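Local coordinates for protein 3-dehydroshikimate dehydratase (Pseudomonas putida, PDB 5HMQ) that converts 3-dehydroshikimate to protocatechuate and water in quinate and shikimate degradation, using a divalent metal cation held in a TIM-barrel domain, at residues 136-141 and 168-173. Residues are numbered along the deposited sequence; the frame is centred on the assembly and turned at random.
Sequences EALAWG and SFHTLS. With MG (magnesium ion), chain K.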
# COMPACT_ATOMS: atom_id res chain seq x y z
N GLU C 136 0.41 -32.43 1.15
CA GLU C 136 0.09 -31.38 2.11
C GLU C 136 -1.39 -31.43 2.44
O GLU C 136 -2.23 -31.53 1.53
CB GLU C 136 0.45 -29.99 1.56
CG GLU C 136 0.03 -28.84 2.47
CD GLU C 136 -0.03 -27.51 1.75
OE1 GLU C 136 0.62 -26.55 2.20
OE2 GLU C 136 -0.73 -27.44 0.71
N ALA C 137 -1.72 -31.35 3.72
CA ALA C 137 -3.10 -31.28 4.17
C ALA C 137 -3.55 -29.82 4.20
O ALA C 137 -2.93 -28.99 4.87
CB ALA C 137 -3.27 -31.90 5.55
N LEU C 138 -4.61 -29.52 3.46
CA LEU C 138 -5.29 -28.24 3.64
C LEU C 138 -6.17 -28.31 4.88
O LEU C 138 -6.82 -29.33 5.14
CB LEU C 138 -6.14 -27.91 2.40
CG LEU C 138 -5.37 -27.82 1.08
CD1 LEU C 138 -6.33 -27.56 -0.07
CD2 LEU C 138 -4.30 -26.74 1.15
N ALA C 139 -6.19 -27.22 5.65
CA ALA C 139 -6.98 -27.19 6.87
C ALA C 139 -8.47 -27.41 6.61
O ALA C 139 -9.21 -27.76 7.53
CB ALA C 139 -6.77 -25.87 7.61
N TRP C 140 -8.92 -27.20 5.37
CA TRP C 140 -10.31 -27.43 4.99
C TRP C 140 -10.47 -28.64 4.07
O TRP C 140 -11.44 -28.72 3.32
CB TRP C 140 -10.88 -26.18 4.31
CG TRP C 140 -10.04 -25.69 3.18
CD1 TRP C 140 -10.16 -26.01 1.86
CD2 TRP C 140 -8.94 -24.77 3.27
NE1 TRP C 140 -9.21 -25.36 1.12
CE2 TRP C 140 -8.44 -24.60 1.96
CE3 TRP C 140 -8.33 -24.09 4.32
CZ2 TRP C 140 -7.36 -23.75 1.68
CZ3 TRP C 140 -7.26 -23.26 4.04
CH2 TRP C 140 -6.79 -23.10 2.73
N GLY C 141 -9.52 -29.58 4.12
CA GLY C 141 -9.65 -30.78 3.31
C GLY C 141 -10.88 -31.59 3.68
O GLY C 141 -11.30 -31.65 4.84
N SER C 168 2.85 -24.41 8.29
CA SER C 168 2.60 -23.97 9.66
C SER C 168 1.20 -23.39 9.83
O SER C 168 0.60 -23.55 10.90
CB SER C 168 3.65 -22.94 10.08
OG SER C 168 3.58 -21.77 9.28
N PHE C 169 0.65 -22.73 8.81
CA PHE C 169 -0.68 -22.17 8.96
C PHE C 169 -1.74 -23.27 9.04
O PHE C 169 -2.61 -23.24 9.91
CB PHE C 169 -1.02 -21.21 7.82
CG PHE C 169 -2.39 -20.60 7.95
CD1 PHE C 169 -3.52 -21.26 7.50
CD2 PHE C 169 -2.55 -19.37 8.57
CE1 PHE C 169 -4.77 -20.72 7.65
CE2 PHE C 169 -3.80 -18.81 8.71
CZ PHE C 169 -4.91 -19.48 8.25
N HIS C 170 -1.68 -24.25 8.13
CA HIS C 170 -2.70 -25.30 8.11
C HIS C 170 -2.72 -26.08 9.42
O HIS C 170 -3.78 -26.56 9.83
CB HIS C 170 -2.46 -26.24 6.93
CG HIS C 170 -2.75 -25.62 5.60
ND1 HIS C 170 -3.97 -25.06 5.28
CD2 HIS C 170 -1.97 -25.47 4.50
CE1 HIS C 170 -3.93 -24.60 4.04
NE2 HIS C 170 -2.73 -24.83 3.55
N THR C 171 -1.57 -26.21 10.08
CA THR C 171 -1.53 -26.92 11.35
C THR C 171 -1.97 -26.03 12.51
O THR C 171 -2.82 -26.43 13.31
CB THR C 171 -0.11 -27.46 11.60
OG1 THR C 171 0.20 -28.45 10.62
CG2 THR C 171 -0.02 -28.08 12.99
N LEU C 172 -1.42 -24.82 12.60
CA LEU C 172 -1.69 -23.97 13.76
C LEU C 172 -3.04 -23.26 13.68
O LEU C 172 -3.56 -22.87 14.73
CB LEU C 172 -0.56 -22.94 13.92
CG LEU C 172 0.82 -23.53 14.23
CD1 LEU C 172 1.83 -22.43 14.51
CD2 LEU C 172 0.74 -24.49 15.41
N SER C 173 -3.61 -23.08 12.49
CA SER C 173 -4.93 -22.46 12.40
C SER C 173 -6.01 -23.35 13.00
O SER C 173 -7.02 -22.85 13.50
CB SER C 173 -5.28 -22.14 10.95
OG SER C 173 -5.37 -23.33 10.17
MG MG K . 0.86 -24.53 1.89
O HOH W 1 -1.07 -24.14 1.62
O HOH W 2 0.92 -24.99 -0.09
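Leaving strand 132-136, segment 136-141 runs extended through A137 and L138, then folds into a type I turn, closed by the 2.9 Å hydrogen bond from G141 N to L138 O. Against it lies the short helix that begins at S168; the two backbones come nearest at A139 and H170, whose CA atoms are 4.8 Å apart. H170 points into the loop, its CG anti to the carbonyl carbon and its ring lying alongside the L138 side chain. L138 CA sits over one ring face, a CH-pi contact 16° off the normal, while L138 CD2 reaches H170 NE2 at 3.4 Å. W140 receives the edge of the imidazole on its indole face, an offset edge-to-face pair with planes 64° apart; the closest atoms are W140 CH2 and H170 CE1, 3.5 Å apart. On the backbone side, A139 N lies 3.1 Å from H170 ND1. The other ring nitrogen, H170 NE2, hydrogen-bonds at 2.6 Å to a water that is itself a ligand of the magnesium ion, which makes H170 a second-shell residue. E136, at the start of 136-141, reaches in with its chain extended beyond CG and binds the metal through OE1 at 2.1 Å, its carboxylate turned 80° from the imidazole plane. The metal would be expected to polarise the shared water and, through it, the histidine. S173 OG, which donates a hydrogen bond to F169 O, rests against A139 CB. D167, Q193 and E241 complete the metal site at the C-terminal ends of the parallel barrel strands. The contact thus joins the loop after strand 132-136 to the short helix 168-172 that follows strand 162-167, with L138 and E136 packing on strand 97-101 and helix 204-211 touching A139, W140, F169 and S173.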